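Local coordinates for extracellular protein containing a SCP domain (Bacillus anthracis, PDB 4IFA) that is of unknown function but is a secreted SCP-domain protein, studied as a vaccine candidate and probably linked to virulence, at residues A[323-328]-A[332-337]. Numbering follows the deposited sequence.
Sequences LGVGVY and YTQNFI
Leu323 CD1 stands over one face of the Phe336 ring, 4.0 Å from the ring centroid and 11° off its normal, the geometry of a CH-pi contact. With CG anti to the backbone N (chi1 176°), the leucine reaches across to the neighbouring strand, where the same methyl also meets Gln334 CB at 3.8 Å. At the far end of the same sheet face, the one carrying Leu323 and Phe336, Val327 fits obliquely against the Tyr332 ring, Val327 CG2 lying 3.8 Å from Tyr332 CD1. Between the backbones, Gly324 and Asn335 form one hydrogen-bonded pair: Gly324 N to Asn335 O and Asn335 N to Gly324 O are both 2.9 Å. Gly326 and Thr333 form the other; Gly326 N to Thr333 O is nearly straight, whereas the return bond, Thr333 N to Gly326 O, bends to 149°. Strands 322-328 and 331-338 thus make an antiparallel beta hairpin central to the four-strand mixed sheet of the alpha/beta SCP (CAP) domain. Glycines put only hydrogen beside Thr333 and Asn335 on the face packed by helix 244-260, whose Ser254 OG hydrogen-bonds both Thr333 OG1 and Gly326 O. Helix 210-234 covers the leucine and valine side chains on the other face, with helix 298-306 against Tyr332 and Gln334. There, Tyr332 OH is hydrogen-bonded to His295 O, and Gln334 OE1 to Asn290 ND2 on strand 286-293.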
loop_
_atom_site.group_PDB
_atom_site.type_symbol
_atom_site.label_atom_id
_atom_site.label_comp_id
_atom_site.label_asym_id
_atom_site.label_seq_id
_atom_site.Cartn_x
_atom_site.Cartn_y
_atom_site.Cartn_z
ATOM N N LEU A 323 0.334 -15.970 7.128
ATOM C CA LEU A 323 0.633 -15.309 5.872
ATOM C C LEU A 323 2.107 -15.121 5.692
ATOM O O LEU A 323 2.782 -14.623 6.590
ATOM C CB LEU A 323 -0.050 -13.930 5.791
ATOM C CG LEU A 323 0.201 -13.030 4.592
ATOM C CD1 LEU A 323 -0.161 -13.719 3.286
ATOM C CD2 LEU A 323 -0.509 -11.687 4.763
ATOM N N GLY A 324 2.607 -15.521 4.531
ATOM C CA GLY A 324 3.965 -15.150 4.126
ATOM C C GLY A 324 3.808 -14.358 2.831
ATOM O O GLY A 324 3.016 -14.681 1.952
ATOM N N VAL A 325 4.563 -13.282 2.701
ATOM C CA VAL A 325 4.531 -12.427 1.512
ATOM C C VAL A 325 5.917 -12.473 0.910
ATOM O O VAL A 325 6.894 -12.332 1.616
ATOM C CB VAL A 325 4.178 -10.943 1.857
ATOM C CG1 VAL A 325 4.000 -10.152 0.588
ATOM C CG2 VAL A 325 2.888 -10.828 2.735
ATOM N N GLY A 326 5.975 -12.613 -0.411
ATOM C CA GLY A 326 7.252 -12.635 -1.140
ATOM C C GLY A 326 7.179 -11.717 -2.339
ATOM O O GLY A 326 6.270 -11.829 -3.156
ATOM N N VAL A 327 8.164 -10.847 -2.471
ATOM C CA VAL A 327 8.235 -9.836 -3.530
ATOM C C VAL A 327 9.583 -9.949 -4.219
ATOM O O VAL A 327 10.600 -10.167 -3.564
ATOM C CB VAL A 327 8.030 -8.409 -2.950
ATOM C CG1 VAL A 327 8.211 -7.348 -4.023
ATOM C CG2 VAL A 327 6.648 -8.303 -2.220
ATOM N N TYR A 328 9.562 -9.874 -5.554
ATOM C CA TYR A 328 10.761 -9.895 -6.378
ATOM C C TYR A 328 10.529 -8.864 -7.476
ATOM O O TYR A 328 9.626 -9.018 -8.297
ATOM C CB TYR A 328 11.024 -11.282 -6.966
ATOM C CG TYR A 328 12.357 -11.410 -7.631
ATOM C CD1 TYR A 328 13.479 -11.635 -6.865
ATOM C CD2 TYR A 328 12.484 -11.269 -8.996
ATOM C CE1 TYR A 328 14.755 -11.762 -7.470
ATOM C CE2 TYR A 328 13.726 -11.400 -9.606
ATOM C CZ TYR A 328 14.849 -11.639 -8.828
ATOM O OH TYR A 328 16.111 -11.754 -9.427
ATOM N N TYR A 332 4.555 -9.591 -6.816
ATOM C CA TYR A 332 4.100 -9.669 -5.436
ATOM C C TYR A 332 3.240 -10.884 -5.221
ATOM O O TYR A 332 2.283 -11.126 -5.972
ATOM C CB TYR A 332 3.213 -8.436 -5.124
ATOM C CG TYR A 332 3.804 -7.087 -5.524
ATOM C CD1 TYR A 332 4.522 -6.313 -4.609
ATOM C CD2 TYR A 332 3.614 -6.572 -6.792
ATOM C CE1 TYR A 332 5.035 -5.091 -4.939
ATOM C CE2 TYR A 332 4.155 -5.323 -7.138
ATOM C CZ TYR A 332 4.852 -4.588 -6.213
ATOM O OH TYR A 332 5.393 -3.365 -6.549
ATOM N N THR A 333 3.603 -11.704 -4.219
ATOM C CA THR A 333 2.867 -12.915 -3.911
ATOM C C THR A 333 2.537 -13.022 -2.433
ATOM O O THR A 333 3.419 -12.919 -1.591
ATOM C CB THR A 333 3.708 -14.168 -4.296
ATOM O OG1 THR A 333 3.979 -14.164 -5.706
ATOM C CG2 THR A 333 3.019 -15.480 -3.963
ATOM N N GLN A 334 1.258 -13.245 -2.147
ATOM C CA GLN A 334 0.797 -13.619 -0.809
ATOM C C GLN A 334 0.528 -15.105 -0.813
ATOM O O GLN A 334 -0.223 -15.595 -1.676
ATOM C CB GLN A 334 -0.519 -12.929 -0.451
ATOM C CG GLN A 334 -0.439 -11.448 -0.186
ATOM C CD GLN A 334 -1.801 -10.826 0.080
ATOM O OE1 GLN A 334 -2.777 -11.103 -0.621
ATOM N NE2 GLN A 334 -1.890 -9.982 1.126
ATOM N N ASN A 335 1.063 -15.813 0.186
ATOM C CA ASN A 335 0.707 -17.204 0.431
ATOM C C ASN A 335 0.105 -17.272 1.839
ATOM O O ASN A 335 0.751 -16.997 2.854
ATOM C CB ASN A 335 1.870 -18.180 0.239
ATOM C CG ASN A 335 2.211 -18.439 -1.221
ATOM O OD1 ASN A 335 1.513 -17.976 -2.178
ATOM N ND2 ASN A 335 3.295 -19.168 -1.419
ATOM N N PHE A 336 -1.177 -17.629 1.883
ATOM C CA PHE A 336 -1.951 -17.744 3.105
ATOM C C PHE A 336 -1.962 -19.210 3.505
ATOM O O PHE A 336 -2.073 -20.095 2.650
ATOM C CB PHE A 336 -3.423 -17.327 2.856
ATOM C CG PHE A 336 -3.632 -15.899 2.440
ATOM C CD1 PHE A 336 -3.949 -14.949 3.393
ATOM C CD2 PHE A 336 -3.546 -15.521 1.110
ATOM C CE1 PHE A 336 -4.159 -13.637 3.032
ATOM C CE2 PHE A 336 -3.725 -14.200 0.736
ATOM C CZ PHE A 336 -4.040 -13.266 1.711
ATOM N N ILE A 337 -1.874 -19.480 4.806
ATOM C CA ILE A 337 -1.966 -20.847 5.315
ATOM C C ILE A 337 -2.814 -20.935 6.565
ATOM O O ILE A 337 -3.104 -19.943 7.241
ATOM C CB ILE A 337 -0.591 -21.486 5.632
ATOM C CG1 ILE A 337 0.176 -20.653 6.674
ATOM C CG2 ILE A 337 0.268 -21.599 4.322
ATOM C CD1 ILE A 337 1.414 -21.396 7.225
#